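Local coordinates for luciferase-like enzymeAMP-CoA-ligase (Zophobas atratus, PDB 4W8O), which is a luciferase-like AMP-CoA ligase that probably activates carboxylic acids with ATP for transfer to coenzyme A, at residues 98-103 and 129-134; 218-223 and 253-258; 276-281 and 310-315; 358-363 and 409-414. All coordinates share one frame; numbering follows the deposited sequence.

Contact 1: 98-103 and 129-134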
# COMPACT_ATOMS: atom_id res chain seq x y z
N VAL A 98 -8.38 7.98 3.19
CA VAL A 98 -7.91 7.13 4.27
C VAL A 98 -8.81 5.90 4.42
O VAL A 98 -10.02 5.99 4.31
CB VAL A 98 -7.80 7.91 5.61
CG1 VAL A 98 -9.15 8.45 6.05
CG2 VAL A 98 -7.20 7.03 6.69
N ASN A 99 -8.20 4.75 4.67
CA ASN A 99 -8.94 3.50 4.81
C ASN A 99 -8.92 2.97 6.24
O ASN A 99 -7.90 3.06 6.93
CB ASN A 99 -8.38 2.47 3.84
CG ASN A 99 -8.42 2.95 2.41
OD1 ASN A 99 -9.44 2.83 1.75
ND2 ASN A 99 -7.31 3.53 1.92
N LEU A 100 -10.06 2.43 6.67
CA LEU A 100 -10.17 1.74 7.95
C LEU A 100 -10.26 0.23 7.73
O LEU A 100 -10.73 -0.22 6.70
CB LEU A 100 -11.41 2.20 8.70
CG LEU A 100 -11.58 3.70 8.86
CD1 LEU A 100 -12.89 3.96 9.59
CD2 LEU A 100 -10.42 4.34 9.60
N ASP A 101 -9.80 -0.54 8.71
CA ASP A 101 -9.83 -2.00 8.64
C ASP A 101 -11.18 -2.47 9.19
O ASP A 101 -11.49 -2.20 10.34
CB ASP A 101 -8.69 -2.59 9.47
CG ASP A 101 -8.43 -4.08 9.18
OD1 ASP A 101 -9.33 -4.79 8.67
OD2 ASP A 101 -7.30 -4.53 9.48
N PRO A 102 -11.97 -3.17 8.36
CA PRO A 102 -13.25 -3.73 8.79
C PRO A 102 -13.15 -4.72 9.95
O PRO A 102 -14.14 -4.95 10.62
CB PRO A 102 -13.77 -4.45 7.54
CG PRO A 102 -13.03 -3.86 6.40
CD PRO A 102 -11.68 -3.48 6.94
N THR A 103 -11.97 -5.30 10.19
CA THR A 103 -11.78 -6.25 11.28
C THR A 103 -11.45 -5.58 12.61
O THR A 103 -11.23 -6.27 13.61
CB THR A 103 -10.65 -7.25 10.98
OG1 THR A 103 -9.39 -6.56 10.99
CG2 THR A 103 -10.85 -7.92 9.63
N LYS A 129 -22.94 -1.42 10.61
CA LYS A 129 -23.23 -1.31 12.06
C LYS A 129 -22.00 -0.88 12.85
O LYS A 129 -22.08 -0.06 13.76
CB LYS A 129 -23.76 -2.63 12.63
CG LYS A 129 -25.25 -2.89 12.42
CD LYS A 129 -25.74 -3.93 13.41
CE LYS A 129 -27.09 -4.53 13.02
NZ LYS A 129 -28.18 -3.52 12.95
N LEU A 130 -20.86 -1.47 12.52
CA LEU A 130 -19.58 -1.09 13.12
C LEU A 130 -19.33 0.42 13.00
O LEU A 130 -19.04 1.09 13.99
CB LEU A 130 -18.45 -1.87 12.43
CG LEU A 130 -17.01 -1.54 12.82
CD1 LEU A 130 -16.75 -1.90 14.28
CD2 LEU A 130 -16.07 -2.30 11.90
N ILE A 131 -19.47 0.95 11.79
CA ILE A 131 -19.27 2.37 11.55
C ILE A 131 -20.33 3.23 12.27
O ILE A 131 -19.99 4.23 12.89
CB ILE A 131 -19.28 2.70 10.04
CG1 ILE A 131 -18.10 2.04 9.32
CG2 ILE A 131 -19.24 4.20 9.81
CD1 ILE A 131 -16.75 2.34 9.94
N GLU A 132 -21.60 2.85 12.17
CA GLU A 132 -22.68 3.56 12.87
C GLU A 132 -22.40 3.65 14.38
O GLU A 132 -22.53 4.71 14.99
CB GLU A 132 -24.03 2.88 12.61
CG GLU A 132 -24.59 3.06 11.20
CD GLU A 132 -25.89 2.29 10.95
OE1 GLU A 132 -26.11 1.23 11.57
OE2 GLU A 132 -26.71 2.75 10.14
N LYS A 133 -22.03 2.52 14.98
CA LYS A 133 -21.74 2.48 16.41
C LYS A 133 -20.54 3.34 16.77
O LYS A 133 -20.54 4.04 17.79
CB LYS A 133 -21.49 1.04 16.87
CG LYS A 133 -22.75 0.20 16.93
CD LYS A 133 -22.43 -1.25 17.25
CE LYS A 133 -23.68 -2.12 17.22
NZ LYS A 133 -23.33 -3.56 17.31
N SER A 134 -19.51 3.28 15.94
CA SER A 134 -18.28 4.02 16.20
C SER A 134 -18.53 5.52 16.14
O SER A 134 -18.05 6.27 17.00
CB SER A 134 -17.19 3.62 15.21
OG SER A 134 -16.89 2.22 15.30
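L130 meets P102 through one methyl group, and I131 meets L100 through another. The chain running on from strand 96-99 passes as a loop along one flank of helix 128-138. The closest CA atoms are those of P102 and L130, 8.1 Å apart. The L130 side chain can be followed outward. Its CB points toward the loop but is too far away to touch it. CG lies anti to the backbone N (chi1 175°), which carries the branch out from the helix toward P102. At the fork, CD2 does the touching: it lies 3.5 Å from P102 O, a methyl against a carbonyl oxygen. CD1 takes the other direction and stays clear of the loop. Elsewhere the L130 side chain packs on V106 of the neighbouring helix 106-116. The second touch is apolar, with L100 CD1 4.2 Å from I131 CD1. Both of these residues also rest on I121. No hydrogen bond crosses between the segments; the polar bonds lie within each. S134 OG and S134 N reach L130 O from opposite faces of the carbonyl plane, at 2.8 Å and 3.0 Å. In the loop, D101 OD1 accepts from T103 N at 3.1 Å, from above the carboxylate plane. This is an Asx turn that spans D101 to T103 and carries P102 in its middle. Strands 96-99 and 120-124 flank strand 72-76 in a parallel region, and helices 106-116 and 128-138 follow them in the chain. Such packing belongs to the alpha/beta layers of the AMP-binding enzyme fold.

Contact 2: 218-223 and 253-258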
# COMPACT_ATOMS: atom_id res chain seq x y z
N SER A 218 0.76 -8.68 -13.70
CA SER A 218 -0.49 -9.21 -13.17
C SER A 218 -0.25 -9.67 -11.72
O SER A 218 0.28 -10.77 -11.47
CB SER A 218 -0.99 -10.35 -14.06
OG SER A 218 -2.33 -10.64 -13.73
N ILE A 219 -0.63 -8.82 -10.77
CA ILE A 219 -0.30 -9.03 -9.36
C ILE A 219 -1.54 -9.31 -8.51
O ILE A 219 -2.52 -8.57 -8.55
CB ILE A 219 0.52 -7.86 -8.77
CG1 ILE A 219 0.87 -8.14 -7.29
CG2 ILE A 219 -0.22 -6.53 -8.90
CD1 ILE A 219 1.92 -7.21 -6.71
N LEU A 220 -1.48 -10.40 -7.74
CA LEU A 220 -2.55 -10.79 -6.82
C LEU A 220 -2.19 -10.33 -5.41
O LEU A 220 -1.03 -10.41 -5.00
CB LEU A 220 -2.75 -12.31 -6.83
CG LEU A 220 -3.72 -12.96 -5.83
CD1 LEU A 220 -5.13 -12.40 -5.97
CD2 LEU A 220 -3.74 -14.47 -6.01
N HIS A 221 -3.18 -9.85 -4.67
CA HIS A 221 -2.99 -9.61 -3.25
C HIS A 221 -4.28 -9.81 -2.48
O HIS A 221 -5.36 -9.86 -3.06
CB HIS A 221 -2.43 -8.21 -3.01
CG HIS A 221 -3.44 -7.13 -3.20
ND1 HIS A 221 -3.98 -6.42 -2.15
CD2 HIS A 221 -4.03 -6.65 -4.32
CE1 HIS A 221 -4.85 -5.55 -2.61
NE2 HIS A 221 -4.91 -5.67 -3.93
N PHE A 222 -4.15 -9.91 -1.17
CA PHE A 222 -5.28 -10.16 -0.28
C PHE A 222 -5.53 -9.01 0.69
O PHE A 222 -6.63 -8.89 1.22
CB PHE A 222 -5.04 -11.45 0.50
CG PHE A 222 -4.78 -12.64 -0.38
CD1 PHE A 222 -5.83 -13.34 -0.95
CD2 PHE A 222 -3.49 -13.05 -0.66
CE1 PHE A 222 -5.60 -14.43 -1.78
CE2 PHE A 222 -3.24 -14.13 -1.49
CZ PHE A 222 -4.30 -14.82 -2.05
N THR A 223 -4.50 -8.20 0.95
CA THR A 223 -4.58 -7.12 1.91
C THR A 223 -5.58 -6.06 1.47
O THR A 223 -5.67 -5.74 0.30
CB THR A 223 -3.22 -6.40 2.10
OG1 THR A 223 -2.61 -6.17 0.82
CG2 THR A 223 -2.29 -7.22 2.98
N GLU A 253 -5.02 -23.79 -2.50
CA GLU A 253 -5.54 -24.35 -3.73
C GLU A 253 -6.09 -23.26 -4.67
O GLU A 253 -5.74 -23.21 -5.85
CB GLU A 253 -6.66 -25.33 -3.41
CG GLU A 253 -6.99 -26.28 -4.54
CD GLU A 253 -6.14 -27.54 -4.52
OE1 GLU A 253 -5.84 -28.06 -5.61
OE2 GLU A 253 -5.80 -28.01 -3.41
N LYS A 254 -6.95 -22.41 -4.12
CA LYS A 254 -7.58 -21.36 -4.92
C LYS A 254 -6.55 -20.37 -5.45
O LYS A 254 -6.71 -19.85 -6.54
CB LYS A 254 -8.68 -20.65 -4.12
CG LYS A 254 -9.75 -21.60 -3.59
CD LYS A 254 -11.17 -21.08 -3.75
CE LYS A 254 -12.18 -22.21 -3.63
NZ LYS A 254 -13.54 -21.82 -4.12
N THR A 255 -5.50 -20.12 -4.68
CA THR A 255 -4.45 -19.21 -5.12
C THR A 255 -3.71 -19.80 -6.33
O THR A 255 -3.45 -19.10 -7.30
CB THR A 255 -3.44 -18.91 -3.99
OG1 THR A 255 -4.11 -18.28 -2.90
CG2 THR A 255 -2.34 -17.98 -4.48
N LEU A 256 -3.39 -21.10 -6.28
CA LEU A 256 -2.75 -21.75 -7.42
C LEU A 256 -3.66 -21.75 -8.65
O LEU A 256 -3.21 -21.52 -9.77
CB LEU A 256 -2.29 -23.17 -7.07
CG LEU A 256 -1.23 -23.30 -5.97
CD1 LEU A 256 -0.73 -24.73 -5.90
CD2 LEU A 256 -0.07 -22.34 -6.19
N GLN A 257 -4.95 -22.00 -8.43
CA GLN A 257 -5.94 -21.91 -9.51
C GLN A 257 -5.97 -20.52 -10.15
O GLN A 257 -6.04 -20.40 -11.38
CB GLN A 257 -7.34 -22.26 -8.99
CG GLN A 257 -7.53 -23.74 -8.69
CD GLN A 257 -8.71 -24.01 -7.78
OE1 GLN A 257 -9.58 -23.16 -7.58
NE2 GLN A 257 -8.75 -25.21 -7.22
N MET A 258 -5.93 -19.47 -9.32
CA MET A 258 -5.94 -18.10 -9.84
C MET A 258 -4.69 -17.79 -10.65
O MET A 258 -4.77 -17.14 -11.68
CB MET A 258 -6.13 -17.07 -8.71
CG MET A 258 -7.54 -16.99 -8.17
SD MET A 258 -7.73 -15.75 -6.86
CE MET A 258 -9.22 -16.36 -6.05
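Strand 218-221 packs against helix 252-262, with the CA atoms of L220 and M258 8.6 Å apart as the closest pair. L220 reaches out from the strand. Its chi1 of 174° turns CG to the side opposite the backbone N and brings CD2 between two helix residues one turn apart. That methyl lies 4.1 Å from T255 CG2 and 4.3 Å from M258 SD. The L220 and T255 side chains meet at a slant. F222, just past the strand, adds the tip of its ring. Its CZ lies 3.6 Å from T255 OG1, which comes at the ring obliquely. T255 therefore presents two different atoms to the strand segment, its methyl to L220 and its hydroxyl to F222. The hydroxyl has a polar partner of its own, a hydrogen bond to E251 O, just ahead of the helix. L267 of the adjacent strand 266-268 touches both F222 and T255. Helix 252-262 links strands 243-246 and 266-268 in a beta-alpha-beta crossover that passes across strand 218-221. L220 gives the contact an apolar core of methyls and a thioether, and F222 adds a ring-to-hydroxyl touch. With no hydrogen bond across and T255 OG1 already bonded, fit matters more than direction.

Contact 3: 276-281 and 310-315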
# COMPACT_ATOMS: atom_id res chain seq x y z
N GLN A 276 0.35 -22.32 3.31
CA GLN A 276 -0.82 -22.88 2.62
C GLN A 276 -0.51 -23.24 1.16
O GLN A 276 -1.12 -24.16 0.61
CB GLN A 276 -2.00 -21.92 2.68
CG GLN A 276 -2.55 -21.75 4.09
CD GLN A 276 -3.91 -21.05 4.11
OE1 GLN A 276 -4.76 -21.31 3.26
NE2 GLN A 276 -4.11 -20.17 5.08
N LEU A 277 0.43 -22.52 0.54
CA LEU A 277 0.83 -22.81 -0.84
C LEU A 277 1.67 -24.09 -0.92
O LEU A 277 1.41 -24.95 -1.75
CB LEU A 277 1.64 -21.66 -1.44
CG LEU A 277 0.95 -20.30 -1.48
CD1 LEU A 277 1.93 -19.22 -1.89
CD2 LEU A 277 -0.25 -20.35 -2.41
N THR A 278 2.67 -24.19 -0.04
CA THR A 278 3.59 -25.32 -0.04
C THR A 278 2.95 -26.63 0.45
O THR A 278 3.50 -27.69 0.23
CB THR A 278 4.83 -25.01 0.80
OG1 THR A 278 4.42 -24.50 2.07
CG2 THR A 278 5.72 -23.98 0.09
N ASN A 279 1.80 -26.56 1.11
CA ASN A 279 1.08 -27.76 1.53
C ASN A 279 -0.02 -28.18 0.56
O ASN A 279 -0.77 -29.12 0.84
CB ASN A 279 0.53 -27.55 2.94
CG ASN A 279 1.60 -27.70 3.99
OD1 ASN A 279 1.93 -28.82 4.40
ND2 ASN A 279 2.18 -26.59 4.41
N VAL A 280 -0.13 -27.52 -0.59
CA VAL A 280 -1.03 -27.98 -1.63
C VAL A 280 -0.42 -29.25 -2.21
O VAL A 280 0.73 -29.23 -2.66
CB VAL A 280 -1.24 -26.94 -2.75
CG1 VAL A 280 -2.04 -27.55 -3.90
CG2 VAL A 280 -1.93 -25.70 -2.20
N PRO A 281 -1.17 -30.37 -2.19
CA PRO A 281 -0.63 -31.61 -2.74
C PRO A 281 -0.60 -31.60 -4.28
O PRO A 281 -1.47 -30.99 -4.91
CB PRO A 281 -1.60 -32.67 -2.22
CG PRO A 281 -2.90 -31.95 -2.09
CD PRO A 281 -2.56 -30.54 -1.71
N THR A 310 10.67 -21.62 -3.76
CA THR A 310 11.36 -21.54 -5.04
C THR A 310 11.16 -22.83 -5.84
O THR A 310 11.12 -22.80 -7.07
CB THR A 310 12.88 -21.28 -4.89
OG1 THR A 310 13.46 -22.31 -4.08
CG2 THR A 310 13.13 -19.94 -4.25
N GLN A 311 11.04 -23.95 -5.14
CA GLN A 311 10.74 -25.23 -5.78
C GLN A 311 9.31 -25.26 -6.32
O GLN A 311 9.07 -25.74 -7.43
CB GLN A 311 10.95 -26.39 -4.81
CG GLN A 311 12.39 -26.56 -4.35
CD GLN A 311 12.53 -27.66 -3.32
OE1 GLN A 311 12.48 -27.41 -2.11
NE2 GLN A 311 12.67 -28.89 -3.79
N LEU A 312 8.37 -24.74 -5.54
CA LEU A 312 6.98 -24.68 -5.97
C LEU A 312 6.83 -23.82 -7.23
O LEU A 312 6.05 -24.14 -8.14
CB LEU A 312 6.10 -24.13 -4.84
CG LEU A 312 4.61 -23.96 -5.13
CD1 LEU A 312 4.01 -25.26 -5.66
CD2 LEU A 312 3.88 -23.50 -3.88
N PHE A 313 7.58 -22.72 -7.27
CA PHE A 313 7.55 -21.77 -8.38
C PHE A 313 8.93 -21.69 -9.02
O PHE A 313 9.68 -20.76 -8.75
CB PHE A 313 7.15 -20.38 -7.87
CG PHE A 313 5.82 -20.34 -7.20
CD1 PHE A 313 4.66 -20.49 -7.94
CD2 PHE A 313 5.72 -20.12 -5.83
CE1 PHE A 313 3.42 -20.45 -7.33
CE2 PHE A 313 4.48 -20.08 -5.21
CZ PHE A 313 3.33 -20.24 -5.96
N PRO A 314 9.26 -22.67 -9.88
CA PRO A 314 10.62 -22.75 -10.44
C PRO A 314 11.00 -21.61 -11.39
O PRO A 314 12.18 -21.27 -11.47
CB PRO A 314 10.63 -24.11 -11.16
CG PRO A 314 9.20 -24.38 -11.49
CD PRO A 314 8.38 -23.72 -10.42
N LYS A 315 10.03 -21.02 -12.09
CA LYS A 315 10.30 -19.87 -12.97
C LYS A 315 10.25 -18.52 -12.23
O LYS A 315 10.48 -17.48 -12.84
CB LYS A 315 9.32 -19.84 -14.16
CG LYS A 315 9.70 -20.76 -15.32
CD LYS A 315 9.26 -22.19 -15.09
CE LYS A 315 9.63 -23.11 -16.25
NZ LYS A 315 8.96 -22.72 -17.52
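The C-terminal ends of helices 274-278 and 303-312 come together here, with T278 CA and L312 CA 6.9 Å apart. The first helix is short and weakly bonded, and a loop follows. F313 is the first residue to leave helical geometry at the end of the second. L312 and L277 carry most of the contact. A chi1 of 178° swings L312 CG to the far side from its N and puts CD2 against the last turn of the other helix. This methyl lies 3.6 Å from L277 O and 3.8 Å from L277 CB. L277 O also accepts from V280 N at 3.2 Å. T278 CG2 borders the same L312 methyl at 4.4 Å, while T278 OG1 is hydrogen-bonded to Q305 NE2. L277 CD1 comes to the edge of the F313 ring, near its plane, 4.3 Å from F313 CE2. L312 CG covers one face of that ring, 3.9 Å above its centre. L277 thus packs on both L312 and F313. Around the contact, helix 252-262 supplies T255 beside L277 and I259 beside F313. The F313 ring also meets that of F291, which precedes strand 293-297.

Contact 4: 358-363 and 409-414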
# COMPACT_ATOMS: atom_id res chain seq x y z
N LEU A 358 19.98 4.64 4.07
CA LEU A 358 19.78 3.83 5.29
C LEU A 358 21.04 3.80 6.13
O LEU A 358 22.14 3.53 5.63
CB LEU A 358 19.35 2.41 4.92
CG LEU A 358 18.93 1.52 6.10
CD1 LEU A 358 17.87 0.53 5.64
CD2 LEU A 358 20.10 0.77 6.73
N LYS A 359 20.90 4.10 7.42
CA LYS A 359 22.01 4.05 8.35
C LYS A 359 21.64 3.27 9.60
O LYS A 359 20.46 3.16 9.95
CB LYS A 359 22.49 5.47 8.70
CG LYS A 359 21.49 6.32 9.47
CD LYS A 359 22.01 7.73 9.72
CE LYS A 359 21.07 8.49 10.65
NZ LYS A 359 21.51 9.88 10.93
N ILE A 360 22.66 2.72 10.25
CA ILE A 360 22.53 2.05 11.54
C ILE A 360 23.21 2.94 12.58
O ILE A 360 24.39 3.25 12.42
CB ILE A 360 23.23 0.67 11.57
CG1 ILE A 360 22.81 -0.19 10.38
CG2 ILE A 360 22.98 -0.05 12.89
CD1 ILE A 360 21.42 -0.76 10.48
N VAL A 361 22.48 3.33 13.62
CA VAL A 361 23.02 4.24 14.63
C VAL A 361 23.07 3.59 16.01
O VAL A 361 22.10 3.00 16.48
CB VAL A 361 22.18 5.54 14.72
CG1 VAL A 361 22.62 6.40 15.89
CG2 VAL A 361 22.29 6.31 13.42
N ASN A 362 24.24 3.70 16.64
CA ASN A 362 24.40 3.35 18.04
C ASN A 362 23.72 4.41 18.91
O ASN A 362 24.14 5.56 18.90
CB ASN A 362 25.90 3.26 18.36
CG ASN A 362 26.18 3.28 19.85
OD1 ASN A 362 25.34 2.90 20.66
ND2 ASN A 362 27.37 3.74 20.21
N PRO A 363 22.67 4.04 19.66
CA PRO A 363 21.88 5.05 20.39
C PRO A 363 22.71 5.88 21.38
O PRO A 363 22.86 7.09 21.19
CB PRO A 363 20.79 4.23 21.10
CG PRO A 363 21.27 2.82 21.08
CD PRO A 363 22.16 2.67 19.88
N GLY A 409 18.78 -3.49 13.94
CA GLY A 409 19.40 -4.38 12.95
C GLY A 409 20.85 -4.04 12.61
O GLY A 409 21.52 -3.32 13.35
N TYR A 410 21.33 -4.57 11.49
CA TYR A 410 22.69 -4.35 11.02
C TYR A 410 22.73 -4.68 9.52
O TYR A 410 21.78 -5.27 9.00
CB TYR A 410 23.68 -5.25 11.77
CG TYR A 410 23.46 -6.72 11.51
CD1 TYR A 410 22.59 -7.47 12.29
CD2 TYR A 410 24.11 -7.37 10.44
CE1 TYR A 410 22.38 -8.82 12.05
CE2 TYR A 410 23.90 -8.72 10.19
CZ TYR A 410 23.03 -9.43 11.00
OH TYR A 410 22.81 -10.77 10.76
N TYR A 411 23.84 -4.33 8.85
CA TYR A 411 24.05 -4.70 7.44
C TYR A 411 25.37 -5.44 7.21
O TYR A 411 26.28 -5.41 8.04
CB TYR A 411 23.97 -3.48 6.52
CG TYR A 411 25.03 -2.43 6.78
CD1 TYR A 411 24.85 -1.46 7.76
CD2 TYR A 411 26.22 -2.40 6.05
CE1 TYR A 411 25.81 -0.50 8.01
CE2 TYR A 411 27.19 -1.44 6.29
CZ TYR A 411 26.98 -0.50 7.27
OH TYR A 411 27.92 0.46 7.53
N ASP A 412 25.46 -6.09 6.05
CA ASP A 412 26.63 -6.86 5.61
C ASP A 412 27.76 -5.99 5.07
O ASP A 412 27.60 -4.80 4.86
CB ASP A 412 26.23 -7.80 4.46
CG ASP A 412 25.72 -9.11 4.93
OD1 ASP A 412 25.75 -9.33 6.15
OD2 ASP A 412 25.30 -9.92 4.09
N ASP A 413 28.90 -6.64 4.81
CA ASP A 413 29.96 -6.06 3.99
C ASP A 413 29.45 -5.79 2.57
O ASP A 413 29.87 -4.83 1.94
CB ASP A 413 31.18 -6.99 3.93
CG ASP A 413 31.97 -7.02 5.23
OD1 ASP A 413 31.92 -6.03 6.00
OD2 ASP A 413 32.66 -8.03 5.48
N ASP A 414 28.56 -6.65 2.08
CA ASP A 414 27.87 -6.44 0.79
C ASP A 414 26.60 -5.58 0.87
O ASP A 414 25.85 -5.49 -0.10
CB ASP A 414 27.51 -7.79 0.17
CG ASP A 414 28.71 -8.67 -0.03
OD1 ASP A 414 29.77 -8.15 -0.42
OD2 ASP A 414 28.61 -9.89 0.21
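I360 fills the tight part of this contact, and its two branches reach three successive residues, G409, Y410 and Y411. CG1 faces the edge of the Y411 ring, in its plane, 3.6 Å from Y411 CD1 and 3.8 Å from Y411 CE1. CG2 lies 3.6 Å from G409 O. CD1 lies 3.8 Å from Y410 CA and equally near G409 O. The Y411 ring is placed for this by a chi1 of 62°, which sets CG between the backbone N and the carbonyl carbon. Its OH then reaches V369 O in a hydrogen bond, so the tyrosine is held at its tip as well as along its edge. Cutting I360 back to an alanine would probably open a gap beside G409 and leave the Y411 ring edge without its apolar neighbour. The other side is looser. Y410 sets off away from strand 357-362, and its ring meets that of Y418 with the planes about 10° apart. Beyond Y411 the chain runs into the exposed residues D413 and D414, where D414 pairs with K345. Strand 367-380 lies between strands 357-362 and 403-411 in the antiparallel sheet, bonded to I360 through V369 and to G409 through G375. The axes of 358-362 and 409-411 come within 7.5 Å, with directions 125° apart, consistent with a strongly curled sheet. I360 packs against V369 and L377 of the middle strand, probably inside that curl.

How the contacts relate
From the N terminus the four contacts follow in series. Each closes before the next opens, so none nests or crosses. Contact 1 closes a loop of one helix and one strand in the sheet that holds strands 72-76 and 96-99. Contact 2 does the same in the next large sheet, bringing helix 252-262 over strand 218-221. Contact 3 joins two helix ends beside it and touches contact 2 directly: T255 CG2 is 3.8 Å from L277 CD2, and L256 and E253 pack on V280. Contact 4 spans the longest separation in sequence and joins strands 357-362 and 403-411 of the antiparallel sheet, which flank strand 367-380. Its nearest atoms lie about 18 Å from contact 3.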